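Local structure of aminopeptidase N (Francisella tularensis subsp. tularensis, 5DLL) at residues A[477-482]-A[491-496]; A[397-402]-A[449-454]; A[653-658]-A[679-684]; A[596-601]-A[610-615]. The protein probably degrades intracellular peptides as a zinc-dependent M1-family aminopeptidase, releasing single residues, preferably alanine, from the N-termini of peptides, amides and arylamides. One frame throughout, in Å; residues are numbered along the deposited sequence.

Interaction 1 of 4, residues A[477-482]-A[491-496]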
loop_
_atom_site.group_PDB
_atom_site.type_symbol
_atom_site.label_atom_id
_atom_site.label_comp_id
_atom_site.label_asym_id
_atom_site.label_seq_id
_atom_site.Cartn_x
_atom_site.Cartn_y
_atom_site.Cartn_z
ATOM N N LEU A 477 21.809 -21.480 13.573
ATOM C CA LEU A 477 20.752 -21.129 12.628
ATOM C C LEU A 477 21.080 -21.701 11.257
ATOM O O LEU A 477 22.252 -21.795 10.892
ATOM C CB LEU A 477 20.612 -19.608 12.530
ATOM C CG LEU A 477 20.207 -18.873 13.813
ATOM C CD1 LEU A 477 20.317 -17.367 13.624
ATOM C CD2 LEU A 477 18.799 -19.257 14.249
ATOM N N GLU A 478 20.045 -22.078 10.507
ATOM C CA GLU A 478 20.215 -22.649 9.169
ATOM C C GLU A 478 19.157 -22.133 8.196
ATOM O O GLU A 478 17.986 -22.517 8.272
ATOM C CB GLU A 478 20.164 -24.178 9.221
ATOM C CG GLU A 478 20.256 -24.844 7.853
ATOM C CD GLU A 478 20.554 -26.326 7.940
ATOM O OE1 GLU A 478 20.185 -26.950 8.958
ATOM O OE2 GLU A 478 21.154 -26.866 6.986
ATOM N N GLN A 479 19.588 -21.279 7.273
ATOM C CA GLN A 479 18.696 -20.728 6.256
ATOM C C GLN A 479 18.652 -21.623 5.020
ATOM O O GLN A 479 19.686 -21.964 4.444
ATOM C CB GLN A 479 19.102 -19.304 5.868
ATOM C CG GLN A 479 20.552 -19.136 5.444
ATOM C CD GLN A 479 20.730 -18.030 4.433
ATOM O OE1 GLN A 479 20.007 -17.964 3.438
ATOM N NE2 GLN A 479 21.697 -17.155 4.676
ATOM N N THR A 480 17.441 -22.004 4.632
ATOM C CA THR A 480 17.214 -22.833 3.454
ATOM C C THR A 480 16.002 -22.279 2.705
ATOM O O THR A 480 14.956 -22.016 3.303
ATOM C CB THR A 480 17.026 -24.332 3.823
ATOM O OG1 THR A 480 16.614 -25.072 2.668
ATOM C CG2 THR A 480 15.990 -24.528 4.945
ATOM N N THR A 481 16.159 -22.081 1.401
ATOM C CA THR A 481 15.095 -21.525 0.568
ATOM C C THR A 481 14.895 -22.427 -0.658
ATOM O O THR A 481 15.830 -22.683 -1.419
ATOM C CB THR A 481 15.387 -20.053 0.182
ATOM O OG1 THR A 481 14.486 -19.621 -0.846
ATOM C CG2 THR A 481 16.827 -19.868 -0.282
ATOM N N LEU A 482 13.670 -22.919 -0.822
ATOM C CA LEU A 482 13.368 -23.958 -1.807
ATOM C C LEU A 482 13.297 -23.410 -3.237
ATOM O O LEU A 482 13.117 -22.208 -3.432
ATOM C CB LEU A 482 12.038 -24.634 -1.451
ATOM C CG LEU A 482 11.961 -25.320 -0.086
ATOM C CD1 LEU A 482 10.538 -25.789 0.176
ATOM C CD2 LEU A 482 12.944 -26.481 0.001
ATOM N N GLN A 491 20.733 -19.570 -2.900
ATOM C CA GLN A 491 21.969 -19.238 -2.179
ATOM C C GLN A 491 21.734 -18.758 -0.741
ATOM O O GLN A 491 20.602 -18.490 -0.334
ATOM C CB GLN A 491 22.735 -18.149 -2.935
ATOM C CG GLN A 491 23.265 -18.574 -4.292
ATOM C CD GLN A 491 24.257 -17.580 -4.859
ATOM O OE1 GLN A 491 24.066 -16.366 -4.758
ATOM N NE2 GLN A 491 25.327 -18.090 -5.456
ATOM N N ALA A 492 22.828 -18.650 0.012
ATOM C CA ALA A 492 22.800 -18.115 1.372
ATOM C C ALA A 492 22.783 -16.586 1.350
ATOM O O ALA A 492 23.743 -15.951 0.908
ATOM C CB ALA A 492 23.998 -18.612 2.160
ATOM N N LEU A 493 21.687 -16.007 1.829
ATOM C CA LEU A 493 21.522 -14.555 1.895
ATOM C C LEU A 493 22.151 -13.940 3.150
ATOM O O LEU A 493 22.608 -14.645 4.050
ATOM C CB LEU A 493 20.033 -14.206 1.864
ATOM C CG LEU A 493 19.249 -14.728 0.660
ATOM C CD1 LEU A 493 17.754 -14.698 0.935
ATOM C CD2 LEU A 493 19.592 -13.918 -0.579
ATOM N N HIS A 494 22.160 -12.610 3.185
ATOM C CA HIS A 494 22.585 -11.840 4.346
ATOM C C HIS A 494 21.344 -11.560 5.204
ATOM O O HIS A 494 20.519 -10.713 4.849
ATOM C CB HIS A 494 23.213 -10.527 3.865
ATOM C CG HIS A 494 23.992 -9.794 4.913
ATOM N ND1 HIS A 494 25.015 -8.926 4.599
ATOM C CD2 HIS A 494 23.905 -9.801 6.264
ATOM C CE1 HIS A 494 25.521 -8.423 5.711
ATOM N NE2 HIS A 494 24.867 -8.940 6.735
ATOM N N ILE A 495 21.206 -12.281 6.320
ATOM C CA ILE A 495 20.037 -12.143 7.203
ATOM C C ILE A 495 20.432 -11.431 8.500
ATOM O O ILE A 495 21.305 -11.915 9.222
ATOM C CB ILE A 495 19.414 -13.509 7.612
ATOM C CG1 ILE A 495 19.475 -14.550 6.485
ATOM C CG2 ILE A 495 17.979 -13.319 8.089
ATOM C CD1 ILE A 495 18.651 -14.223 5.263
ATOM N N PRO A 496 19.796 -10.282 8.801
ATOM C CA PRO A 496 19.953 -9.658 10.110
ATOM C C PRO A 496 18.941 -10.214 11.109
ATOM O O PRO A 496 17.738 -10.224 10.829
ATOM C CB PRO A 496 19.676 -8.182 9.830
ATOM C CG PRO A 496 18.733 -8.190 8.682
ATOM C CD PRO A 496 18.992 -9.448 7.894
#

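Interaction 2 of 4, residues A[397-402]-A[449-454]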
loop_
_atom_site.group_PDB
_atom_site.type_symbol
_atom_site.label_atom_id
_atom_site.label_comp_id
_atom_site.label_asym_id
_atom_site.label_seq_id
_atom_site.Cartn_x
_atom_site.Cartn_y
_atom_site.Cartn_z
ATOM N N ALA A 397 10.378 -2.668 0.380
ATOM C CA ALA A 397 10.570 -1.855 1.588
ATOM C C ALA A 397 11.249 -2.639 2.722
ATOM O O ALA A 397 12.105 -2.098 3.425
ATOM C CB ALA A 397 9.240 -1.296 2.066
ATOM N N GLU A 398 10.861 -3.905 2.890
ATOM C CA GLU A 398 11.490 -4.796 3.876
ATOM C C GLU A 398 12.992 -4.895 3.661
ATOM O O GLU A 398 13.752 -4.943 4.626
ATOM C CB GLU A 398 10.893 -6.211 3.819
ATOM C CG GLU A 398 9.462 -6.320 4.319
ATOM C CD GLU A 398 9.327 -6.030 5.801
ATOM O OE1 GLU A 398 9.927 -6.776 6.616
ATOM O OE2 GLU A 398 8.616 -5.059 6.149
ATOM N N ILE A 399 13.417 -4.928 2.400
ATOM C CA ILE A 399 14.842 -5.005 2.074
ATOM C C ILE A 399 15.559 -3.711 2.466
ATOM O O ILE A 399 16.688 -3.745 2.967
ATOM C CB ILE A 399 15.077 -5.307 0.575
ATOM C CG1 ILE A 399 14.499 -6.678 0.199
ATOM C CG2 ILE A 399 16.561 -5.264 0.233
ATOM C CD1 ILE A 399 15.107 -7.861 0.921
ATOM N N ILE A 400 14.897 -2.579 2.243
ATOM C CA ILE A 400 15.431 -1.281 2.648
ATOM C C ILE A 400 15.458 -1.159 4.172
ATOM O O ILE A 400 16.396 -0.596 4.740
ATOM C CB ILE A 400 14.626 -0.145 1.992
ATOM C CG1 ILE A 400 15.036 -0.036 0.519
ATOM C CG2 ILE A 400 14.856 1.186 2.696
ATOM C CD1 ILE A 400 13.895 0.254 -0.422
ATOM N N ARG A 401 14.433 -1.705 4.821
ATOM C CA ARG A 401 14.367 -1.766 6.277
ATOM C C ARG A 401 15.473 -2.642 6.872
ATOM O O ARG A 401 15.992 -2.345 7.944
ATOM C CB ARG A 401 12.993 -2.285 6.713
ATOM C CG ARG A 401 12.812 -2.400 8.216
ATOM C CD ARG A 401 11.391 -2.802 8.569
ATOM N NE ARG A 401 10.432 -1.754 8.230
ATOM C CZ ARG A 401 10.246 -0.638 8.929
ATOM N NH1 ARG A 401 10.957 -0.386 10.024
ATOM N NH2 ARG A 401 9.345 0.244 8.527
ATOM N N MET A 402 15.822 -3.720 6.178
ATOM C CA MET A 402 16.905 -4.602 6.617
ATOM C C MET A 402 18.268 -3.911 6.630
ATOM O O MET A 402 19.147 -4.292 7.403
ATOM C CB MET A 402 16.977 -5.856 5.741
ATOM C CG MET A 402 16.184 -7.032 6.284
ATOM S SD MET A 402 16.063 -8.383 5.101
ATOM C CE MET A 402 17.783 -8.814 4.900
ATOM N N LYS A 449 23.315 -7.803 -1.755
ATOM C CA LYS A 449 22.763 -7.538 -3.096
ATOM C C LYS A 449 21.993 -8.720 -3.692
ATOM O O LYS A 449 21.099 -8.532 -4.522
ATOM C CB LYS A 449 23.873 -7.105 -4.061
ATOM C CG LYS A 449 24.308 -5.666 -3.852
ATOM C CD LYS A 449 25.562 -5.323 -4.631
ATOM C CE LYS A 449 25.990 -3.894 -4.351
ATOM N NZ LYS A 449 27.293 -3.568 -4.984
ATOM N N ARG A 450 22.346 -9.928 -3.256
ATOM C CA ARG A 450 21.667 -11.163 -3.657
ATOM C C ARG A 450 20.159 -11.187 -3.317
ATOM O O ARG A 450 19.412 -11.977 -3.899
ATOM C CB ARG A 450 22.397 -12.360 -3.021
ATOM C CG ARG A 450 21.888 -13.746 -3.387
ATOM C CD ARG A 450 21.859 -13.993 -4.886
ATOM N NE ARG A 450 21.281 -15.299 -5.204
ATOM C CZ ARG A 450 20.857 -15.668 -6.411
ATOM N NH1 ARG A 450 20.938 -14.832 -7.444
ATOM N NH2 ARG A 450 20.345 -16.884 -6.585
ATOM N N TRP A 451 19.716 -10.333 -2.389
ATOM C CA TRP A 451 18.280 -10.159 -2.093
ATOM C C TRP A 451 17.462 -9.666 -3.299
ATOM O O TRP A 451 16.286 -10.013 -3.446
ATOM C CB TRP A 451 18.073 -9.177 -0.930
ATOM C CG TRP A 451 18.218 -9.781 0.438
ATOM C CD1 TRP A 451 19.276 -9.643 1.290
ATOM C CD2 TRP A 451 17.260 -10.604 1.118
ATOM N NE1 TRP A 451 19.042 -10.335 2.453
ATOM C CE2 TRP A 451 17.813 -10.935 2.374
ATOM C CE3 TRP A 451 15.994 -11.102 0.784
ATOM C CZ2 TRP A 451 17.140 -11.741 3.300
ATOM C CZ3 TRP A 451 15.324 -11.901 1.707
ATOM C CH2 TRP A 451 15.901 -12.212 2.950
ATOM N N TYR A 452 18.083 -8.846 -4.143
ATOM C CA TYR A 452 17.415 -8.309 -5.332
ATOM C C TYR A 452 17.199 -9.353 -6.427
ATOM O O TYR A 452 16.206 -9.289 -7.158
ATOM C CB TYR A 452 18.184 -7.097 -5.875
ATOM C CG TYR A 452 18.020 -5.893 -4.982
ATOM C CD1 TYR A 452 16.952 -5.018 -5.156
ATOM C CD2 TYR A 452 18.901 -5.653 -3.933
ATOM C CE1 TYR A 452 16.775 -3.925 -4.325
ATOM C CE2 TYR A 452 18.733 -4.561 -3.095
ATOM C CZ TYR A 452 17.668 -3.699 -3.296
ATOM O OH TYR A 452 17.488 -2.610 -2.475
ATOM N N ALA A 453 18.116 -10.316 -6.519
ATOM C CA ALA A 453 18.071 -11.353 -7.555
ATOM C C ALA A 453 17.263 -12.590 -7.148
ATOM O O ALA A 453 16.612 -13.209 -7.993
ATOM C CB ALA A 453 19.486 -11.757 -7.949
ATOM N N GLN A 454 17.298 -12.950 -5.866
ATOM C CA GLN A 454 16.716 -14.218 -5.410
ATOM C C GLN A 454 15.217 -14.161 -5.107
ATOM O O GLN A 454 14.741 -13.274 -4.395
ATOM C CB GLN A 454 17.461 -14.743 -4.181
ATOM C CG GLN A 454 16.950 -16.095 -3.697
ATOM C CD GLN A 454 18.030 -16.937 -3.048
ATOM O OE1 GLN A 454 18.957 -17.397 -3.717
ATOM N NE2 GLN A 454 17.915 -17.150 -1.739
#

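Interaction 3 of 4, residues A[653-658]-A[679-684]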
loop_
_atom_site.group_PDB
_atom_site.type_symbol
_atom_site.label_atom_id
_atom_site.label_comp_id
_atom_site.label_asym_id
_atom_site.label_seq_id
_atom_site.Cartn_x
_atom_site.Cartn_y
_atom_site.Cartn_z
ATOM N N ALA A 653 -14.273 -3.219 33.282
ATOM C CA ALA A 653 -13.480 -2.204 33.981
ATOM C C ALA A 653 -12.664 -1.361 33.005
ATOM O O ALA A 653 -12.739 -0.125 33.009
ATOM C CB ALA A 653 -12.559 -2.865 35.000
ATOM N N VAL A 654 -11.899 -2.043 32.159
ATOM C CA VAL A 654 -11.063 -1.375 31.169
ATOM C C VAL A 654 -11.913 -0.636 30.130
ATOM O O VAL A 654 -11.500 0.406 29.628
ATOM C CB VAL A 654 -10.097 -2.360 30.478
ATOM C CG1 VAL A 654 -9.286 -1.655 29.401
ATOM C CG2 VAL A 654 -9.157 -2.990 31.498
ATOM N N TYR A 655 -13.097 -1.151 29.815
ATOM C CA TYR A 655 -14.000 -0.431 28.919
ATOM C C TYR A 655 -14.306 0.931 29.518
ATOM O O TYR A 655 -14.062 1.954 28.888
ATOM C CB TYR A 655 -15.308 -1.196 28.670
ATOM C CG TYR A 655 -16.309 -0.419 27.826
ATOM C CD1 TYR A 655 -16.259 -0.461 26.435
ATOM C CD2 TYR A 655 -17.292 0.374 28.421
ATOM C CE1 TYR A 655 -17.162 0.257 25.660
ATOM C CE2 TYR A 655 -18.199 1.097 27.656
ATOM C CZ TYR A 655 -18.131 1.035 26.275
ATOM O OH TYR A 655 -19.028 1.744 25.509
ATOM N N GLN A 656 -14.822 0.938 30.745
ATOM C CA GLN A 656 -15.268 2.187 31.369
ATOM C C GLN A 656 -14.102 3.104 31.755
ATOM O O GLN A 656 -14.307 4.303 31.954
ATOM C CB GLN A 656 -16.217 1.931 32.562
ATOM C CG GLN A 656 -17.702 1.818 32.178
ATOM C CD GLN A 656 -18.296 3.107 31.595
ATOM O OE1 GLN A 656 -17.925 4.209 31.984
ATOM N NE2 GLN A 656 -19.228 2.966 30.668
ATOM N N GLN A 657 -12.887 2.564 31.831
ATOM C CA GLN A 657 -11.701 3.405 32.026
ATOM C C GLN A 657 -11.154 3.961 30.699
ATOM O O GLN A 657 -10.414 4.946 30.695
ATOM C CB GLN A 657 -10.626 2.667 32.840
ATOM C CG GLN A 657 -9.501 2.016 32.055
ATOM C CD GLN A 657 -8.580 1.186 32.939
ATOM O OE1 GLN A 657 -8.932 0.816 34.065
ATOM N NE2 GLN A 657 -7.389 0.889 32.428
ATOM N N CYS A 658 -11.515 3.327 29.583
ATOM C CA CYS A 658 -11.238 3.868 28.247
ATOM C C CYS A 658 -12.376 4.758 27.737
ATOM O O CYS A 658 -12.154 5.612 26.880
ATOM C CB CYS A 658 -11.004 2.734 27.249
ATOM S SG CYS A 658 -9.555 1.707 27.594
ATOM N N VAL A 679 -12.198 -3.354 21.561
ATOM C CA VAL A 679 -11.821 -4.747 21.826
ATOM C C VAL A 679 -12.540 -5.259 23.069
ATOM O O VAL A 679 -13.074 -6.368 23.071
ATOM C CB VAL A 679 -10.299 -4.914 22.014
ATOM C CG1 VAL A 679 -9.956 -6.321 22.506
ATOM C CG2 VAL A 679 -9.575 -4.614 20.710
ATOM N N CYS A 680 -12.546 -4.446 24.121
ATOM C CA CYS A 680 -13.278 -4.771 25.343
ATOM C C CYS A 680 -14.747 -5.052 25.053
ATOM O O CYS A 680 -15.281 -6.071 25.482
ATOM C CB CYS A 680 -13.168 -3.631 26.362
ATOM S SG CYS A 680 -11.520 -3.431 27.069
ATOM N N LEU A 681 -15.382 -4.153 24.305
ATOM C CA LEU A 681 -16.810 -4.268 23.997
ATOM C C LEU A 681 -17.166 -5.508 23.164
ATOM O O LEU A 681 -18.287 -6.010 23.268
ATOM C CB LEU A 681 -17.311 -2.998 23.290
ATOM C CG LEU A 681 -18.816 -2.916 22.992
ATOM C CD1 LEU A 681 -19.646 -3.086 24.258
ATOM C CD2 LEU A 681 -19.148 -1.604 22.299
ATOM N N SER A 682 -16.230 -5.995 22.348
ATOM C CA SER A 682 -16.462 -7.207 21.554
ATOM C C SER A 682 -16.469 -8.441 22.448
ATOM O O SER A 682 -17.259 -9.357 22.230
ATOM C CB SER A 682 -15.429 -7.366 20.419
ATOM O OG SER A 682 -14.259 -8.057 20.836
ATOM N N TYR A 683 -15.598 -8.455 23.455
ATOM C CA TYR A 683 -15.574 -9.554 24.421
ATOM C C TYR A 683 -16.798 -9.559 25.339
ATOM O O TYR A 683 -17.205 -10.614 25.818
ATOM C CB TYR A 683 -14.297 -9.517 25.254
ATOM C CG TYR A 683 -13.114 -10.146 24.567
ATOM C CD1 TYR A 683 -12.938 -11.529 24.575
ATOM C CD2 TYR A 683 -12.167 -9.364 23.912
ATOM C CE1 TYR A 683 -11.849 -12.113 23.948
ATOM C CE2 TYR A 683 -11.075 -9.936 23.285
ATOM C CZ TYR A 683 -10.920 -11.311 23.306
ATOM O OH TYR A 683 -9.837 -11.882 22.679
ATOM N N LEU A 684 -17.381 -8.388 25.583
ATOM C CA LEU A 684 -18.622 -8.303 26.354
ATOM C C LEU A 684 -19.825 -8.890 25.591
ATOM O O LEU A 684 -20.789 -9.365 26.208
ATOM C CB LEU A 684 -18.897 -6.851 26.769
ATOM C CG LEU A 684 -17.873 -6.209 27.721
ATOM C CD1 LEU A 684 -18.171 -4.725 27.911
ATOM C CD2 LEU A 684 -17.812 -6.926 29.068
#

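Interaction 4 of 4, residues A[596-601]-A[610-615]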
loop_
_atom_site.group_PDB
_atom_site.type_symbol
_atom_site.label_atom_id
_atom_site.label_comp_id
_atom_site.label_asym_id
_atom_site.label_seq_id
_atom_site.Cartn_x
_atom_site.Cartn_y
_atom_site.Cartn_z
ATOM N N SER A 596 -2.700 -9.689 32.579
ATOM C CA SER A 596 -1.666 -8.703 32.895
ATOM C C SER A 596 -1.427 -7.749 31.733
ATOM O O SER A 596 -1.206 -6.556 31.940
ATOM C CB SER A 596 -0.357 -9.401 33.270
ATOM O OG SER A 596 0.166 -10.117 32.166
ATOM N N ILE A 597 -1.465 -8.281 30.514
ATOM C CA ILE A 597 -1.378 -7.454 29.317
ATOM C C ILE A 597 -2.547 -6.466 29.302
ATOM O O ILE A 597 -2.365 -5.279 29.030
ATOM C CB ILE A 597 -1.404 -8.309 28.031
ATOM C CG1 ILE A 597 -0.160 -9.213 27.941
ATOM C CG2 ILE A 597 -1.508 -7.423 26.792
ATOM C CD1 ILE A 597 1.106 -8.521 27.480
ATOM N N LEU A 598 -3.740 -6.964 29.615
ATOM C CA LEU A 598 -4.955 -6.144 29.629
ATOM C C LEU A 598 -4.883 -4.978 30.611
ATOM O O LEU A 598 -5.405 -3.902 30.326
ATOM C CB LEU A 598 -6.181 -7.017 29.935
ATOM C CG LEU A 598 -7.533 -6.326 30.135
ATOM C CD1 LEU A 598 -7.955 -5.545 28.901
ATOM C CD2 LEU A 598 -8.585 -7.361 30.501
ATOM N N HIS A 599 -4.242 -5.191 31.758
ATOM C CA HIS A 599 -4.130 -4.149 32.785
ATOM C C HIS A 599 -2.775 -3.433 32.795
ATOM O O HIS A 599 -2.462 -2.719 33.749
ATOM C CB HIS A 599 -4.414 -4.743 34.171
ATOM C CG HIS A 599 -5.848 -5.110 34.387
ATOM N ND1 HIS A 599 -6.853 -4.170 34.457
ATOM C CD2 HIS A 599 -6.445 -6.314 34.555
ATOM C CE1 HIS A 599 -8.009 -4.778 34.657
ATOM N NE2 HIS A 599 -7.788 -6.079 34.721
ATOM N N ASP A 600 -1.979 -3.605 31.741
ATOM C CA ASP A 600 -0.678 -2.942 31.654
ATOM C C ASP A 600 -0.904 -1.445 31.450
ATOM O O ASP A 600 -1.585 -1.029 30.508
ATOM C CB ASP A 600 0.173 -3.527 30.517
ATOM C CG ASP A 600 1.667 -3.275 30.707
ATOM O OD1 ASP A 600 2.054 -2.133 31.039
ATOM O OD2 ASP A 600 2.457 -4.224 30.517
ATOM N N LYS A 601 -0.332 -0.647 32.350
ATOM C CA LYS A 601 -0.574 0.793 32.387
ATOM C C LYS A 601 0.424 1.581 31.543
ATOM O O LYS A 601 0.098 2.663 31.054
ATOM C CB LYS A 601 -0.542 1.285 33.834
ATOM C CG LYS A 601 -1.565 0.603 34.730
ATOM C CD LYS A 601 -1.606 1.240 36.109
ATOM C CE LYS A 601 -2.711 0.643 36.964
ATOM N NZ LYS A 601 -2.772 1.279 38.311
ATOM N N ASN A 610 -4.293 -5.086 19.701
ATOM C CA ASN A 610 -3.887 -6.067 18.681
ATOM C C ASN A 610 -3.539 -7.417 19.289
ATOM O O ASN A 610 -3.916 -8.460 18.751
ATOM C CB ASN A 610 -2.694 -5.564 17.852
ATOM C CG ASN A 610 -3.106 -5.033 16.491
ATOM O OD1 ASN A 610 -2.559 -5.439 15.466
ATOM N ND2 ASN A 610 -4.077 -4.130 16.475
ATOM N N ALA A 611 -2.811 -7.389 20.403
ATOM C CA ALA A 611 -2.391 -8.611 21.088
ATOM C C ALA A 611 -3.567 -9.358 21.725
ATOM O O ALA A 611 -3.567 -10.591 21.773
ATOM C CB ALA A 611 -1.337 -8.289 22.133
ATOM N N LEU A 612 -4.567 -8.615 22.196
ATOM C CA LEU A 612 -5.710 -9.219 22.881
ATOM C C LEU A 612 -6.817 -9.698 21.935
ATOM O O LEU A 612 -7.693 -10.464 22.346
ATOM C CB LEU A 612 -6.291 -8.253 23.924
ATOM C CG LEU A 612 -5.436 -7.907 25.153
ATOM C CD1 LEU A 612 -6.255 -7.070 26.122
ATOM C CD2 LEU A 612 -4.889 -9.133 25.867
ATOM N N LEU A 613 -6.792 -9.260 20.679
ATOM C CA LEU A 613 -7.772 -9.738 19.705
ATOM C C LEU A 613 -7.291 -11.067 19.130
ATOM O O LEU A 613 -6.210 -11.142 18.545
ATOM C CB LEU A 613 -7.999 -8.701 18.602
ATOM C CG LEU A 613 -9.347 -8.746 17.869
ATOM C CD1 LEU A 613 -10.526 -8.799 18.837
ATOM C CD2 LEU A 613 -9.472 -7.543 16.944
ATOM N N ILE A 614 -8.098 -12.110 19.320
ATOM C CA ILE A 614 -7.764 -13.467 18.874
ATOM C C ILE A 614 -7.701 -13.494 17.336
ATOM O O ILE A 614 -8.578 -12.923 16.679
ATOM C CB ILE A 614 -8.807 -14.496 19.394
ATOM C CG1 ILE A 614 -8.793 -14.566 20.927
ATOM C CG2 ILE A 614 -8.562 -15.891 18.831
ATOM C CD1 ILE A 614 -7.614 -15.315 21.515
ATOM N N PRO A 615 -6.664 -14.146 16.758
ATOM C CA PRO A 615 -6.540 -14.175 15.294
ATOM C C PRO A 615 -7.836 -14.592 14.606
ATOM O O PRO A 615 -8.459 -15.579 15.010
ATOM C CB PRO A 615 -5.456 -15.229 15.040
ATOM C CG PRO A 615 -4.663 -15.291 16.295
ATOM C CD PRO A 615 -5.551 -14.854 17.424
#

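Interaction 1 of 4, residues A[477-482]-A[491-496]
The carboxamide of Q479 lies alongside the backbone of L493 and uses both of its ends on that one residue. OE1 of Q479 accepts the N-H of L493 at 3.0 Å. The approach is strongly bent at the acceptor, with a C=O...N angle of 98°, and the donor sits 15° off the carbonyl plane. In return NE2 of Q479 donates to L493 O at 2.7 Å, and that oxygen stays close to the plane of the amide. A first torsion of 53° tucks CG of Q479 between its own N and carbonyl carbon, and a bend at chi2 then carries the amide to the opposing backbone. The amide thus pairs with the backbone of L493 just before strand 495-502: the segments belong to different sheets of the Ig-like domain, 472-480 to a four-stranded sheet and 495-502 to a three-stranded one, so the paired bonds bridge the two where the chain passes between them. The weak bond from NE2 to E518 O is a further tie on the same nitrogen. Apolar groups frame the amide. CB of A492 comes within 3.7 Å of NE2 of Q479, and CG1 of I495 within 3.9 Å of the same atom. Farther along, the methyl CG2 of T481 rests near Q491 O at 4.0 Å, while the Q491 side chain starts off away from the 477-482 segment and reaches R450.

Interaction 2 of 4, residues A[397-402]-A[449-454]
W451 gives its indole NE1 hydrogen to H494 O, and M402 lies over the ring that carries this nitrogen. That bond probably limits the rotation of the indole, and helix 397-402 meets the ring in the resulting position. The sulfur of M402 stands over one face of the six-membered ring, 4.3 Å from its centroid and 26° off the normal, a Met-aromatic contact. A turn at chi3 (62°) brings CE back toward the pyrrole end, so thioether and methyl lie against neighbouring parts of the indole and the two side chains cross at about a right angle. I399 comes to the same side of the ring. Its CD1 approaches the indole obliquely, 3.4 Å from CE3 of W451. The second branch of this isoleucine turns to the next aromatic: with CG2 anti to the backbone N, the methyl slides past the phenol of Y452 and comes 3.9 Å from its OH. One isoleucine thus touches two consecutive aromatic residues, a wholly buried, almost wholly apolar junction within the peptidase domain, with the Y452 side chain about 11 Å from that of the zinc ligand E332. Around it, the long helix 390-423 leans on helix 328-346 through I400 and F337, Y452 reaches V434 of helix 430-439, and M402 and W451 touch P496 and I495 of strand 495-502.

Interaction 3 of 4, residues A[653-658]-A[679-684]
The phenol ring of Y655 meets helix 679-684 in two ways: CB of C680 lies at its edge, near the ring plane, while CB of L681 approaches obliquely, 4.0 Å from CE1 of Y655. The other aromatic ring, that of Y683, keeps CG1 of V679 from its own helix at its edge, in plane, and stacks with W651 of helix 648-658. With CG anti to the backbone N (chi1 176°), Y655 sends its ring out alongside L681, the two side chains pointing the same way. Below the ring base, CB of Y655 and CB of C680 touch at 4.0 Å, where the backbones come closest. The thiol of C680 continues past that point to V654, its SG 3.7 Å from CG1. Helices 648-658 and 668-685 are successive, running roughly antiparallel, 143° between their directions, with segment axes 9.1 Å apart, a helical hairpin of the all-helical C-terminal domain, whose sequence family is that of ARM repeats. C680 thus touches Y655 through CB and V654 through SG. Beyond the hairpin the Y655 side chain also touches L696 and L700 of helix 691-703. Within the second helix, OG of S682 turns back to give its hydrogen to V679 O at 3.0 Å, reaching that oxygen from the same face of its plane as the backbone N of Y683.

Interaction 4 of 4, residues A[596-601]-A[610-615]
L612 carries nearly all of this contact from its side, setting its two methyl groups against I597 and L598 where two successive short helices of the C-terminal helical domain, 588-598 and 605-612, pack together. The interaction across the segments is purely apolar. CD1 of L612 meets CD1 of L598 at 3.6 Å and also the base of that side chain, CB of L598, at 3.8 Å. Its other branch, CD2 of L612, lies 3.9 Å from CG2 of I597. The fork of the leucine therefore spans two consecutive residues of the facing helix: it passes I597 in the opposite direction and runs at about a right angle to L598. In L598 a first torsion of 174° sets CG anti to the backbone N, which swings CD1 to the L612 side, and the same side chain also reaches W651 and V654 of helix 648-658. All three residues are buried, and I597 is further covered by R568 of helix 565-581.

Hydrogen bonds belong to the backbone and to outside partners. Helix 588-598 gives way at H599, the first residue to leave helical angles, and D600 N still reaches back to I597 O at 3.2 Å. H599 NE2 bonds to D650, which ties the turn to helix 648-658. In the loop after helix 605-612, I614 O and P615 O both accept from the guanidinium of R636, and L613 O accepts from Q573. The carbonyl of L612, whose methyls are in the apolar contact, takes a hydrogen bond from OH of Y683.

Along the chain the order is interaction 2, interaction 1, interaction 4, interaction 3, and they form two touching pairs. Where interactions 1 and 2 touch, their centres 13 Å apart, the Ig-like domain meets the peptidase domain: Q454 OE1 takes a bond from Q491 N, so the short helix 450-453 is held by the segment that leads into strand 495-502. Interactions 3 and 4, centres 11 Å apart, are two helix pairs of the C-terminal helical domain, separated along the chain by helices 617-621 and 629-646, where V654 packs on both L598 and H599. The centres of interactions 2 and 4 are 33 Å apart, so one pair lies at the boundary of the peptidase and Ig-like domains and the other wholly within the helical domain.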